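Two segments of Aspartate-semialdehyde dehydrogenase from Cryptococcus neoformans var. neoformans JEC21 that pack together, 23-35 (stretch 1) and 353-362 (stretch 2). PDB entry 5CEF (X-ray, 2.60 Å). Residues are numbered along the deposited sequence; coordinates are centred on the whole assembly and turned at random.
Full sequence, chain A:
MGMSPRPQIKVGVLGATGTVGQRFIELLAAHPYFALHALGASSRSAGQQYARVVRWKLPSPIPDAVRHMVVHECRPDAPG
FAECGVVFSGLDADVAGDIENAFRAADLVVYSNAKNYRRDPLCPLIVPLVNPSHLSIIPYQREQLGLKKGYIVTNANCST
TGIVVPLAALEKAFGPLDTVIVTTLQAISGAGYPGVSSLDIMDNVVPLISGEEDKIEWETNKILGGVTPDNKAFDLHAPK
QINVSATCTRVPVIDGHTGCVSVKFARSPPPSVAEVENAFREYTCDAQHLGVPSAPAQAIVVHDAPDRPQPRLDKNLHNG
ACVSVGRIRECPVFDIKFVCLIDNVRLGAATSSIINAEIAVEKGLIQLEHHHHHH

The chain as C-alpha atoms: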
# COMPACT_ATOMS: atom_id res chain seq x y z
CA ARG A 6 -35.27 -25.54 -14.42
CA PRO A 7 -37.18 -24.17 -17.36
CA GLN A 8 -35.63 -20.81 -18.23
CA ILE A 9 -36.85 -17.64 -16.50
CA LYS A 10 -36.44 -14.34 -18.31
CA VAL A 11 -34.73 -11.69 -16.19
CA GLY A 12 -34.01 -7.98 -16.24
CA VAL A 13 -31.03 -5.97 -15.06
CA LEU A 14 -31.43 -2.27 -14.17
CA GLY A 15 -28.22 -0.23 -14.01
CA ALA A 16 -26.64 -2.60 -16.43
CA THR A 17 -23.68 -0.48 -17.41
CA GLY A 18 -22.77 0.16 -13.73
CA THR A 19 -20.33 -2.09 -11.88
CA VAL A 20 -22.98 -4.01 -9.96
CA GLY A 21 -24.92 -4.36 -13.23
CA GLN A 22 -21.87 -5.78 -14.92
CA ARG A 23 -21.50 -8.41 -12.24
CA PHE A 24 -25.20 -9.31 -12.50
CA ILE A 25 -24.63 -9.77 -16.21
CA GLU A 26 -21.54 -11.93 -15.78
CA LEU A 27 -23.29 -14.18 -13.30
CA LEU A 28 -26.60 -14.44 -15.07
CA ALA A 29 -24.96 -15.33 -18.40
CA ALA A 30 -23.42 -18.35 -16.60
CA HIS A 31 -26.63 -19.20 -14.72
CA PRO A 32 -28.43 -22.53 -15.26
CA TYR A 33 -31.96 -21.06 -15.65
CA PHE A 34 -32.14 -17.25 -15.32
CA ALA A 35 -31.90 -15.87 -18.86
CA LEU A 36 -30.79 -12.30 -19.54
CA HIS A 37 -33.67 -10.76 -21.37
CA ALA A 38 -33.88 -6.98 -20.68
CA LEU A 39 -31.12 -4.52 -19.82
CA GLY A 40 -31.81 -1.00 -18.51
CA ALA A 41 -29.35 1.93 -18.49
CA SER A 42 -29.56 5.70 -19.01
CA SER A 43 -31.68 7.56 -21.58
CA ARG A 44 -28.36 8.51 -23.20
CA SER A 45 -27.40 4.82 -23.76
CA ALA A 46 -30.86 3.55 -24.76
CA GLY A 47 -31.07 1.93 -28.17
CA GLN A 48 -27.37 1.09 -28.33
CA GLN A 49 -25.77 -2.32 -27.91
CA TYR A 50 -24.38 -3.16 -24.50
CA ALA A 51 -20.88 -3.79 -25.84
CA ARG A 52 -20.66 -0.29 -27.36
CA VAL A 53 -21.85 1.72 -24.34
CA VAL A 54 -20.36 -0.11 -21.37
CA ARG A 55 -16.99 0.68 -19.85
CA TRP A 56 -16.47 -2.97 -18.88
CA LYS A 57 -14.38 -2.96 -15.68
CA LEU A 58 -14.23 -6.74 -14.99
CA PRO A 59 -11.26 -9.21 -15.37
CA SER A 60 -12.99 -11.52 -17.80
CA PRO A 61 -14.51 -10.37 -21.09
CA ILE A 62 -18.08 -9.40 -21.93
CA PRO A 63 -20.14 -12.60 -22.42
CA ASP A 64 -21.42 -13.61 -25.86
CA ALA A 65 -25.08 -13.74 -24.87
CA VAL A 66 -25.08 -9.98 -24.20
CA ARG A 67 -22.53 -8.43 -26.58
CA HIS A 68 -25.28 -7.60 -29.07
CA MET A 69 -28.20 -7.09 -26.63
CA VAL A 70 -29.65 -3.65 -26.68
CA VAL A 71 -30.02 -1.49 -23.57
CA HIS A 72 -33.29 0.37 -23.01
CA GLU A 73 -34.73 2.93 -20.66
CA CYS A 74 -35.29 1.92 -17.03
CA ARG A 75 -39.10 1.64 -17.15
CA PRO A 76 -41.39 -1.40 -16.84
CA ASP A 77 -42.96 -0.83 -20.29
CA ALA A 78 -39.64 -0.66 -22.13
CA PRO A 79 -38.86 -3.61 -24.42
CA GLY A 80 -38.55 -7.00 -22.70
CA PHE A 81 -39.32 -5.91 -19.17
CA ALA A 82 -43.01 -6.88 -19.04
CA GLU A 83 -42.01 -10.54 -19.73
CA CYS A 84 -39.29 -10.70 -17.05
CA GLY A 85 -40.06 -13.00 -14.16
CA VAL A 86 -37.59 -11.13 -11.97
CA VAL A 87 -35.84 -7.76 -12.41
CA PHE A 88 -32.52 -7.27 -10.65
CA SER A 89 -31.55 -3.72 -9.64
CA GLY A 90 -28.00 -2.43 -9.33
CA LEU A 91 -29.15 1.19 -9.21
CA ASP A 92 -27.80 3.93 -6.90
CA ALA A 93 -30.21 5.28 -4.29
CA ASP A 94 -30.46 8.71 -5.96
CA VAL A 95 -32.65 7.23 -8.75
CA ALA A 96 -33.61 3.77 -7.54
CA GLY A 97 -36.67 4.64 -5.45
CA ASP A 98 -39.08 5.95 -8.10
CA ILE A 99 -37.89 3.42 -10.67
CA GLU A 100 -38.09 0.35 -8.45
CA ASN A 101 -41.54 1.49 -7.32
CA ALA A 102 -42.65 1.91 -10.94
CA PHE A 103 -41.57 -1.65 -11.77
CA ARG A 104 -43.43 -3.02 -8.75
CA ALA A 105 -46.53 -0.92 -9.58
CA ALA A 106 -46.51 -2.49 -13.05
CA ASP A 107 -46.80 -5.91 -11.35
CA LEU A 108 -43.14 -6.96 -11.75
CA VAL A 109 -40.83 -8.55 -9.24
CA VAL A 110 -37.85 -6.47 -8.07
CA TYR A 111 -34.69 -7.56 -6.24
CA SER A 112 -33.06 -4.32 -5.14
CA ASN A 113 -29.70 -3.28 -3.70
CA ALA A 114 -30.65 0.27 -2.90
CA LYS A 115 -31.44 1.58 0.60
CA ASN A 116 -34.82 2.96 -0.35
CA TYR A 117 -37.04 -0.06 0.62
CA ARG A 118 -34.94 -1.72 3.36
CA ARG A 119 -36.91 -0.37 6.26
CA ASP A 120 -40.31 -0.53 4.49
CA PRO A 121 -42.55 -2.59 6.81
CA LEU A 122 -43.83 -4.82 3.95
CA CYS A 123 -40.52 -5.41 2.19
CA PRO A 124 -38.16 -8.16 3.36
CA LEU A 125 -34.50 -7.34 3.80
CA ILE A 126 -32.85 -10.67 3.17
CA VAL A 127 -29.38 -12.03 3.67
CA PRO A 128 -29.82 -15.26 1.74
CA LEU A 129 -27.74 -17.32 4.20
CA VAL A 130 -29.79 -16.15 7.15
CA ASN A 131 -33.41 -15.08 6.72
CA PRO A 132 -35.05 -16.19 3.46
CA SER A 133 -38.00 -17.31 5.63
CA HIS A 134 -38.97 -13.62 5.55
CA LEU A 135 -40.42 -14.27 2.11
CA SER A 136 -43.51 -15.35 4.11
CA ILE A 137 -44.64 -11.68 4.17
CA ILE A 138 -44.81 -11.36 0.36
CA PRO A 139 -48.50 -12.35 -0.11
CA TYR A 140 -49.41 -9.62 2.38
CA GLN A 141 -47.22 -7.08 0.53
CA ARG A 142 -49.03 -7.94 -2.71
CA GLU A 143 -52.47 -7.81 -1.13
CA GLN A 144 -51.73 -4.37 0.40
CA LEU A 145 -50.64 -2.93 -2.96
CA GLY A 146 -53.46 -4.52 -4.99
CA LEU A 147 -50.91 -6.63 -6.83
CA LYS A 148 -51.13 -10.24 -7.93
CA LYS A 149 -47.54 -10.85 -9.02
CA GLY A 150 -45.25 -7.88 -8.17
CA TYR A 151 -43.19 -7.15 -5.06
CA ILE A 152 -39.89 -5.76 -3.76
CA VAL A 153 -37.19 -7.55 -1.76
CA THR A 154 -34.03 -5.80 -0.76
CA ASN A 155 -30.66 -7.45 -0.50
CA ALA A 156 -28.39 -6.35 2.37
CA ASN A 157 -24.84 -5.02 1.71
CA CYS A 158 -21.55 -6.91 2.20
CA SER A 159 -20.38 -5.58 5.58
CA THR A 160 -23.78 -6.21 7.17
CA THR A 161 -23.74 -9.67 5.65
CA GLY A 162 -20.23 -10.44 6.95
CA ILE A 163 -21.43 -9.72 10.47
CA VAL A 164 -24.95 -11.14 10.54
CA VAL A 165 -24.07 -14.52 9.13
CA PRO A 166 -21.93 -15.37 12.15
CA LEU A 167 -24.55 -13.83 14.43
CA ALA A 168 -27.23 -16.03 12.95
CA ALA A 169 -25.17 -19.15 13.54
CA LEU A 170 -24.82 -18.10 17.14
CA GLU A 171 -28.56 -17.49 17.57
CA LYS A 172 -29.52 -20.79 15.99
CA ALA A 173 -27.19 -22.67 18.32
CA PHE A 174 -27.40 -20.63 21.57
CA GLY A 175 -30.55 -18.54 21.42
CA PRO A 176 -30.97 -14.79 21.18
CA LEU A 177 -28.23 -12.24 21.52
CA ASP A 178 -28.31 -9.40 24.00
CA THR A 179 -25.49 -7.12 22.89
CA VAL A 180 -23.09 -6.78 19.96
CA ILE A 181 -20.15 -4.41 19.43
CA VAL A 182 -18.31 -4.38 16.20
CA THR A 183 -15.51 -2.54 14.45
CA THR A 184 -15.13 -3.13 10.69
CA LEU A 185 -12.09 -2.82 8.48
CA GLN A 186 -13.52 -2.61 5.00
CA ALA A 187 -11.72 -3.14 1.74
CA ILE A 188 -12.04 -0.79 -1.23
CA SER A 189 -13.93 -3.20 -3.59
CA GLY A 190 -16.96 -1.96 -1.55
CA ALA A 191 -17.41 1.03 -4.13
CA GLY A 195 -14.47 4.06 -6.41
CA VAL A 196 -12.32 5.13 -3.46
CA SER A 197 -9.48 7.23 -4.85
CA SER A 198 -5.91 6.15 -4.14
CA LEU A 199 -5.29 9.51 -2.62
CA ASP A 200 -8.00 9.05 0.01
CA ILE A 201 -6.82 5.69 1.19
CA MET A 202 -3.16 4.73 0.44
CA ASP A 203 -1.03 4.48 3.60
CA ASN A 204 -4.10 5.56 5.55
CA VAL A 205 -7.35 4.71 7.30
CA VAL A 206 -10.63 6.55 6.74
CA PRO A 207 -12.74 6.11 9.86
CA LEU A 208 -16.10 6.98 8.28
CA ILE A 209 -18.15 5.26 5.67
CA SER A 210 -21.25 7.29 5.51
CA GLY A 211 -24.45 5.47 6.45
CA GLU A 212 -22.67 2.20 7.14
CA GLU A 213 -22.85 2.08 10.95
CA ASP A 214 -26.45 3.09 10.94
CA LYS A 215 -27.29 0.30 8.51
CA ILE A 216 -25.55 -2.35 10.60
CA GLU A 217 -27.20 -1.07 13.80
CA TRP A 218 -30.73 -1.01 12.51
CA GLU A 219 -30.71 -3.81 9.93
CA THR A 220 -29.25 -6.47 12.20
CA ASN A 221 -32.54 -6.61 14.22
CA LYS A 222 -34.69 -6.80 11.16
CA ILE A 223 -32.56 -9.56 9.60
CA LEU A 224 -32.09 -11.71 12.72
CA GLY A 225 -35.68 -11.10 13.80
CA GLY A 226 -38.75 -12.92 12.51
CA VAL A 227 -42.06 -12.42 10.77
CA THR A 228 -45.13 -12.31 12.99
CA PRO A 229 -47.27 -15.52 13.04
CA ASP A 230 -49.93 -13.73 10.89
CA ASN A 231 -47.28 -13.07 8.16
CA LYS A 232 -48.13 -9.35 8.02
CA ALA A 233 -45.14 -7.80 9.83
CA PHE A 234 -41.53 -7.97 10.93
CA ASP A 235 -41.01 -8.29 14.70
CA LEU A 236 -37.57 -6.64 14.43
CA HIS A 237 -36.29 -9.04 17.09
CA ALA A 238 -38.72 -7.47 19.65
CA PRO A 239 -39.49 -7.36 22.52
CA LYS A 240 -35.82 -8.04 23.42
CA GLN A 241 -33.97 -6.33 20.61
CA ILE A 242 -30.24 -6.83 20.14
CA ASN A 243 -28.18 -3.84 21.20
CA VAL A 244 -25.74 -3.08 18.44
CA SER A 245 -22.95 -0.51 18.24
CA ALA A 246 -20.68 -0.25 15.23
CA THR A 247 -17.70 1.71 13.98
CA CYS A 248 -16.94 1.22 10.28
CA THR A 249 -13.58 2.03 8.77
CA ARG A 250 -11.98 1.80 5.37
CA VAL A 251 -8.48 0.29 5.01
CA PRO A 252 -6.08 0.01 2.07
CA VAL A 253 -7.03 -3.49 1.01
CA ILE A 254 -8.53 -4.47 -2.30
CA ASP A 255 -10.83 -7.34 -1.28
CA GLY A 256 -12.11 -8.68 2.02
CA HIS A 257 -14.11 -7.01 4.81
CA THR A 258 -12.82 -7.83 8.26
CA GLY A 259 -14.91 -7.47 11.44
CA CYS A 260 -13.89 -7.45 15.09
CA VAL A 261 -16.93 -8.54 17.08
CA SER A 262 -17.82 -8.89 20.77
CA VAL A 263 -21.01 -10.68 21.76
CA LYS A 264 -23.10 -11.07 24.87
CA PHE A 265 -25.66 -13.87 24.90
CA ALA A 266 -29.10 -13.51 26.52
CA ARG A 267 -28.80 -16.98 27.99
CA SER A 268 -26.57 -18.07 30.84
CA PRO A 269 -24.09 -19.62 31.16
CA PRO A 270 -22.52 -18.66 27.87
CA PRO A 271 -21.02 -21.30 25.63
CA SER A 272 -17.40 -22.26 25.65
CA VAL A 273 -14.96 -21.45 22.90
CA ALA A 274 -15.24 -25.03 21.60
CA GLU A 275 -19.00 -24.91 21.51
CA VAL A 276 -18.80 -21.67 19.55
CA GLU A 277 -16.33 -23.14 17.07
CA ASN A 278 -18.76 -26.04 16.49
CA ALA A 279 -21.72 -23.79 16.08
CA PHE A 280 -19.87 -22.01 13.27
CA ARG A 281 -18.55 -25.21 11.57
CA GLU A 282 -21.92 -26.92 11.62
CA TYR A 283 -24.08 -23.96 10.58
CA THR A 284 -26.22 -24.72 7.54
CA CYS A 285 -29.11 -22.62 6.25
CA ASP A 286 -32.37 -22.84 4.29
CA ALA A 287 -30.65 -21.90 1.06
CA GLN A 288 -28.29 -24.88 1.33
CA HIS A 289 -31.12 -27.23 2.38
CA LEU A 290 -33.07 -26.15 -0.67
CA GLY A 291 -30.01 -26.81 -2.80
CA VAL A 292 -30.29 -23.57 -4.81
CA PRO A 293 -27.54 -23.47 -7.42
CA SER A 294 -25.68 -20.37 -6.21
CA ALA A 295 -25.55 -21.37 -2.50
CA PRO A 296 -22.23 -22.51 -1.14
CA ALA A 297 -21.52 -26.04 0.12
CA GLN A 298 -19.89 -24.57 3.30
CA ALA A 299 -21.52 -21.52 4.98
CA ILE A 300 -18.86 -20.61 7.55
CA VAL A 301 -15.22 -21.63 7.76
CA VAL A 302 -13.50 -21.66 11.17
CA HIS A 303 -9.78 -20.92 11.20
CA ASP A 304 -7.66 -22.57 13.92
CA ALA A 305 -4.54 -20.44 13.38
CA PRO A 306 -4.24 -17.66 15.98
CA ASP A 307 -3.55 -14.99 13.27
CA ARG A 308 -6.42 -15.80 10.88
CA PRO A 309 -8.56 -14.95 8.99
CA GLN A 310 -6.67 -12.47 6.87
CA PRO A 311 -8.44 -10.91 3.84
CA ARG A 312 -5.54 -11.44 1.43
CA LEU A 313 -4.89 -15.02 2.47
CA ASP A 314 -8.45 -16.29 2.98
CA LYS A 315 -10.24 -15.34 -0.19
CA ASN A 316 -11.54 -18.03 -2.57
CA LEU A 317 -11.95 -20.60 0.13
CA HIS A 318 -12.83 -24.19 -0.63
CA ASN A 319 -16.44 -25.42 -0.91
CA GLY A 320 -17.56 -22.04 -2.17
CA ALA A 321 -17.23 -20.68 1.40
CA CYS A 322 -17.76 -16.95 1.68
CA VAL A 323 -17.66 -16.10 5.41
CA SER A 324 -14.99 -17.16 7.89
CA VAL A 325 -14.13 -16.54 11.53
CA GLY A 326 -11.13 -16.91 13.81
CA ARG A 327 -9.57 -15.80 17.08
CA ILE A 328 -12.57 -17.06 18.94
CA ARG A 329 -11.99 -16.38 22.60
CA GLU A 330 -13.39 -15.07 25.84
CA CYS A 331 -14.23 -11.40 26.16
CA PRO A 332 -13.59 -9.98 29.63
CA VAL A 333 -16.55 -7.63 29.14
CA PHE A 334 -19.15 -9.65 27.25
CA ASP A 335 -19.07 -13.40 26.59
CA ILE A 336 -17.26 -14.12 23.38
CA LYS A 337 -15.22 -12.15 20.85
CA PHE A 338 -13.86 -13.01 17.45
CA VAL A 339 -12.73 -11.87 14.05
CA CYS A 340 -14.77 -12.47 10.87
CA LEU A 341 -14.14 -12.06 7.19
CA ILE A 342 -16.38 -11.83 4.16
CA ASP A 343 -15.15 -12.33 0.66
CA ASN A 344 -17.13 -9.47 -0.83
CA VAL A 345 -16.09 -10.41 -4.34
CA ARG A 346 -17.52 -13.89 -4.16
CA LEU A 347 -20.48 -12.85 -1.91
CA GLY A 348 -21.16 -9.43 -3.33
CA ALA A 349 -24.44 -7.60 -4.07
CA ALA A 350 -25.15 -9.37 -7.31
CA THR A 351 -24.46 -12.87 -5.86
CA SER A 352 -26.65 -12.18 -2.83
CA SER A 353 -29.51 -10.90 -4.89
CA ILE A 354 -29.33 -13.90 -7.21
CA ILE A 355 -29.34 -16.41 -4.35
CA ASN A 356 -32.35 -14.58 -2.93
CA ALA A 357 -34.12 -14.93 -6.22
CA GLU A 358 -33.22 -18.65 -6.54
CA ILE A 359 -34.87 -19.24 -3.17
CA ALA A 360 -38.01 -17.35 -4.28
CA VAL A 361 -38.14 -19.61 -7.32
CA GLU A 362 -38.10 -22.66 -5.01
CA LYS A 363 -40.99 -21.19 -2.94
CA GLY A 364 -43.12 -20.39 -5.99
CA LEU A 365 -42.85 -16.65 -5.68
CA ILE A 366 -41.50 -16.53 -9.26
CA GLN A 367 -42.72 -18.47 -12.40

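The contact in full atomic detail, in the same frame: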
# COMPACT_ATOMS: atom_id res chain seq x y z
N ARG A 23 -21.66 -7.17 -12.95
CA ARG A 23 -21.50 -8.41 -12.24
C ARG A 23 -22.78 -9.25 -12.39
O ARG A 23 -22.70 -10.46 -12.63
CB ARG A 23 -21.16 -8.17 -10.78
CG ARG A 23 -20.76 -9.46 -10.07
CD ARG A 23 -19.33 -9.89 -10.35
NE ARG A 23 -19.02 -11.08 -9.55
CZ ARG A 23 -18.65 -12.27 -10.02
NH1 ARG A 23 -18.49 -12.48 -11.34
NH2 ARG A 23 -18.42 -13.27 -9.19
N PHE A 24 -23.93 -8.61 -12.26
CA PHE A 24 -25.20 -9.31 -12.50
C PHE A 24 -25.15 -10.00 -13.87
O PHE A 24 -25.52 -11.17 -14.01
CB PHE A 24 -26.39 -8.35 -12.49
CG PHE A 24 -27.04 -8.16 -11.15
CD1 PHE A 24 -27.55 -9.22 -10.44
CD2 PHE A 24 -27.19 -6.88 -10.61
CE1 PHE A 24 -28.19 -9.04 -9.22
CE2 PHE A 24 -27.81 -6.70 -9.39
CZ PHE A 24 -28.32 -7.78 -8.71
N ILE A 25 -24.68 -9.27 -14.86
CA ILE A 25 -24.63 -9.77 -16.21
C ILE A 25 -23.67 -10.96 -16.33
O ILE A 25 -24.01 -11.99 -16.92
CB ILE A 25 -24.33 -8.64 -17.19
CG1 ILE A 25 -25.61 -7.86 -17.41
CG2 ILE A 25 -23.78 -9.17 -18.52
CD1 ILE A 25 -25.39 -6.47 -17.98
N GLU A 26 -22.48 -10.82 -15.80
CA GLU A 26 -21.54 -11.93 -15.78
C GLU A 26 -22.15 -13.19 -15.17
O GLU A 26 -22.04 -14.26 -15.71
CB GLU A 26 -20.32 -11.52 -14.99
CG GLU A 26 -19.29 -12.61 -14.85
CD GLU A 26 -17.90 -12.03 -14.65
OE1 GLU A 26 -17.61 -11.47 -13.57
OE2 GLU A 26 -17.11 -12.15 -15.59
N LEU A 27 -22.80 -13.04 -14.01
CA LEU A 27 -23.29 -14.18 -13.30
C LEU A 27 -24.51 -14.77 -13.95
O LEU A 27 -24.70 -15.99 -13.92
CB LEU A 27 -23.63 -13.85 -11.84
CG LEU A 27 -22.41 -13.52 -10.97
CD1 LEU A 27 -22.83 -13.00 -9.61
CD2 LEU A 27 -21.47 -14.72 -10.82
N LEU A 28 -25.36 -13.93 -14.51
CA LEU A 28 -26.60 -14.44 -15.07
C LEU A 28 -26.36 -15.10 -16.43
O LEU A 28 -27.08 -16.02 -16.82
CB LEU A 28 -27.65 -13.34 -15.17
CG LEU A 28 -28.13 -12.83 -13.82
CD1 LEU A 28 -28.76 -11.43 -13.92
CD2 LEU A 28 -29.11 -13.78 -13.18
N ALA A 29 -25.33 -14.66 -17.15
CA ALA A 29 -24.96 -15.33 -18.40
C ALA A 29 -24.56 -16.78 -18.12
O ALA A 29 -24.91 -17.67 -18.88
CB ALA A 29 -23.83 -14.60 -19.08
N ALA A 30 -23.87 -17.01 -17.01
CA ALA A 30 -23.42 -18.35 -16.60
C ALA A 30 -24.48 -19.18 -15.84
O ALA A 30 -24.22 -20.33 -15.50
CB ALA A 30 -22.16 -18.24 -15.74
N HIS A 31 -25.65 -18.61 -15.61
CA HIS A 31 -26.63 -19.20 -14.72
C HIS A 31 -27.44 -20.31 -15.39
O HIS A 31 -27.86 -20.21 -16.55
CB HIS A 31 -27.57 -18.10 -14.18
CG HIS A 31 -28.35 -18.50 -12.97
ND1 HIS A 31 -29.58 -19.10 -13.04
CD2 HIS A 31 -28.06 -18.40 -11.65
CE1 HIS A 31 -30.02 -19.37 -11.83
NE2 HIS A 31 -29.12 -18.94 -10.96
N PRO A 32 -27.72 -21.38 -14.64
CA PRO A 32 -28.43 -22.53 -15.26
C PRO A 32 -29.87 -22.31 -15.72
O PRO A 32 -30.32 -23.04 -16.54
CB PRO A 32 -28.37 -23.60 -14.19
CG PRO A 32 -28.19 -22.84 -12.94
CD PRO A 32 -27.32 -21.68 -13.26
N TYR A 33 -30.60 -21.34 -15.17
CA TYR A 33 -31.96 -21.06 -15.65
C TYR A 33 -32.43 -19.62 -15.82
O TYR A 33 -33.44 -19.40 -16.48
CB TYR A 33 -32.97 -21.80 -14.78
CG TYR A 33 -33.01 -21.47 -13.31
CD1 TYR A 33 -33.69 -20.33 -12.84
CD2 TYR A 33 -32.56 -22.38 -12.37
CE1 TYR A 33 -33.81 -20.07 -11.48
CE2 TYR A 33 -32.70 -22.13 -11.00
CZ TYR A 33 -33.31 -20.98 -10.56
OH TYR A 33 -33.43 -20.71 -9.21
N PHE A 34 -31.79 -18.67 -15.16
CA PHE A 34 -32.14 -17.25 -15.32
C PHE A 34 -31.53 -16.77 -16.61
O PHE A 34 -30.32 -16.98 -16.85
CB PHE A 34 -31.55 -16.41 -14.19
CG PHE A 34 -32.29 -16.47 -12.89
CD1 PHE A 34 -33.67 -16.35 -12.86
CD2 PHE A 34 -31.61 -16.56 -11.70
CE1 PHE A 34 -34.37 -16.38 -11.66
CE2 PHE A 34 -32.29 -16.59 -10.49
CZ PHE A 34 -33.67 -16.50 -10.47
N ALA A 35 -32.36 -16.22 -17.49
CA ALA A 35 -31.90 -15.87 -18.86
C ALA A 35 -32.00 -14.36 -19.09
O ALA A 35 -33.08 -13.78 -18.96
CB ALA A 35 -32.71 -16.60 -19.93
N SER A 353 -28.20 -11.11 -4.29
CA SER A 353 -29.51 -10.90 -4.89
C SER A 353 -29.95 -12.13 -5.69
O SER A 353 -31.12 -12.52 -5.65
CB SER A 353 -29.52 -9.66 -5.77
OG SER A 353 -29.97 -8.56 -5.02
N ILE A 354 -29.02 -12.74 -6.39
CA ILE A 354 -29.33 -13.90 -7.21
C ILE A 354 -29.74 -15.08 -6.36
O ILE A 354 -30.76 -15.72 -6.63
CB ILE A 354 -28.13 -14.26 -8.08
CG1 ILE A 354 -28.02 -13.28 -9.25
CG2 ILE A 354 -28.27 -15.69 -8.58
CD1 ILE A 354 -26.66 -13.26 -9.88
N ILE A 355 -28.99 -15.33 -5.28
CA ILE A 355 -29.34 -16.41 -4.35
C ILE A 355 -30.72 -16.18 -3.78
O ILE A 355 -31.52 -17.13 -3.66
CB ILE A 355 -28.34 -16.57 -3.22
CG1 ILE A 355 -26.98 -16.99 -3.77
CG2 ILE A 355 -28.80 -17.66 -2.28
CD1 ILE A 355 -25.82 -16.80 -2.83
N ASN A 356 -31.02 -14.93 -3.43
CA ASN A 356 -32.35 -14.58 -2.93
C ASN A 356 -33.40 -14.96 -3.93
O ASN A 356 -34.41 -15.54 -3.59
CB ASN A 356 -32.48 -13.08 -2.63
CG ASN A 356 -32.00 -12.70 -1.27
OD1 ASN A 356 -31.61 -13.56 -0.48
ND2 ASN A 356 -31.97 -11.42 -1.00
N ALA A 357 -33.16 -14.62 -5.18
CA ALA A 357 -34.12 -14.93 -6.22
C ALA A 357 -34.27 -16.44 -6.43
O ALA A 357 -35.38 -16.92 -6.60
CB ALA A 357 -33.70 -14.25 -7.52
N GLU A 358 -33.16 -17.18 -6.38
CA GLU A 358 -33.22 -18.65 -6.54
C GLU A 358 -34.14 -19.24 -5.46
O GLU A 358 -34.99 -20.07 -5.76
CB GLU A 358 -31.83 -19.29 -6.48
CG GLU A 358 -30.89 -18.87 -7.60
CD GLU A 358 -29.47 -19.43 -7.48
OE1 GLU A 358 -29.19 -20.08 -6.46
OE2 GLU A 358 -28.63 -19.24 -8.39
N ILE A 359 -34.00 -18.78 -4.23
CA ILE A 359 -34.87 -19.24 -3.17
C ILE A 359 -36.35 -18.91 -3.46
O ILE A 359 -37.25 -19.75 -3.23
CB ILE A 359 -34.46 -18.62 -1.84
CG1 ILE A 359 -33.10 -19.19 -1.44
CG2 ILE A 359 -35.48 -18.95 -0.74
CD1 ILE A 359 -32.39 -18.35 -0.39
N ALA A 360 -36.62 -17.72 -3.96
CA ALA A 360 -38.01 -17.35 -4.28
C ALA A 360 -38.59 -18.23 -5.39
O ALA A 360 -39.78 -18.52 -5.41
CB ALA A 360 -38.09 -15.88 -4.68
N VAL A 361 -37.74 -18.65 -6.31
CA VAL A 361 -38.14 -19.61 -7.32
C VAL A 361 -38.55 -20.92 -6.63
O VAL A 361 -39.65 -21.40 -6.86
CB VAL A 361 -37.02 -19.84 -8.35
CG1 VAL A 361 -37.37 -21.02 -9.22
CG2 VAL A 361 -36.81 -18.58 -9.21
N GLU A 362 -37.72 -21.44 -5.74
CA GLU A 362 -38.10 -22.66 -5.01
C GLU A 362 -39.42 -22.53 -4.22
O GLU A 362 -40.11 -23.51 -4.05
CB GLU A 362 -36.99 -23.11 -4.08
CG GLU A 362 -35.71 -23.52 -4.80
CD GLU A 362 -35.90 -24.66 -5.77
OE1 GLU A 362 -36.34 -25.74 -5.30
OE2 GLU A 362 -35.63 -24.49 -6.97

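The most unusual feature of this largely apolar contact is a short hydrogen bond set among its hydrocarbon groups: His31 NE2 donates to Glu358 OE2 at 2.6 Å, with an N-H...acceptor angle of 155°. The carboxylate oxygen lies at the edge of the imidazole, near its plane, where a ring nitrogen can direct its hydrogen. The other nitrogen is occupied as well. ND1 of His31 accepts from the backbone N of Phe34 at 3.1 Å and from the backbone N of Tyr33 at 3.3 Å, both nearly straight. Histidine suits this position because one ring can accept from the backbone that follows it and donate across to the helix. Glu358 suits its own: its CA-to-CB bond points sideways, yet the extended chain, m then t, carries the carboxylate to the imidazole.

Around this polar link the packing is apolar. Ile354, which buries more area than any other residue here, points toward stretch 1 and meets the helix of residues 23-29. Its CD1 lies 3.7 Å from Leu27 CB and 4.2 Å from Phe24 CD1, while its CG1 is 4.1 Å from Leu28 CD2; on the other branch, its CG2 lies 4.1 Å from His31 CD2, so a branched aliphatic chain can touch several neighbours at once. One turn before Ala357, Ser353 offers a small side chain, and its CB sits at the edge of the Phe24 ring, 3.7 Å from CZ.

Farther along the helix, Phe34 and Tyr33 take over. Phe34 CZ reaches Ala357 CB at 3.7 Å and Val361 CG2 at 4.0 Å, the small alanine letting the ring come close to the helix. Tyr33 has the length to reach the helix from its loop: its CE1 also packs 4.0 Å from Val361 CG2, and its OH approaches Glu358 CA at 3.4 Å. Ile354, Ala357 and Val361 recur at helical spacing and all point toward stretch 1, whereas Ile355 and Ile359 point away.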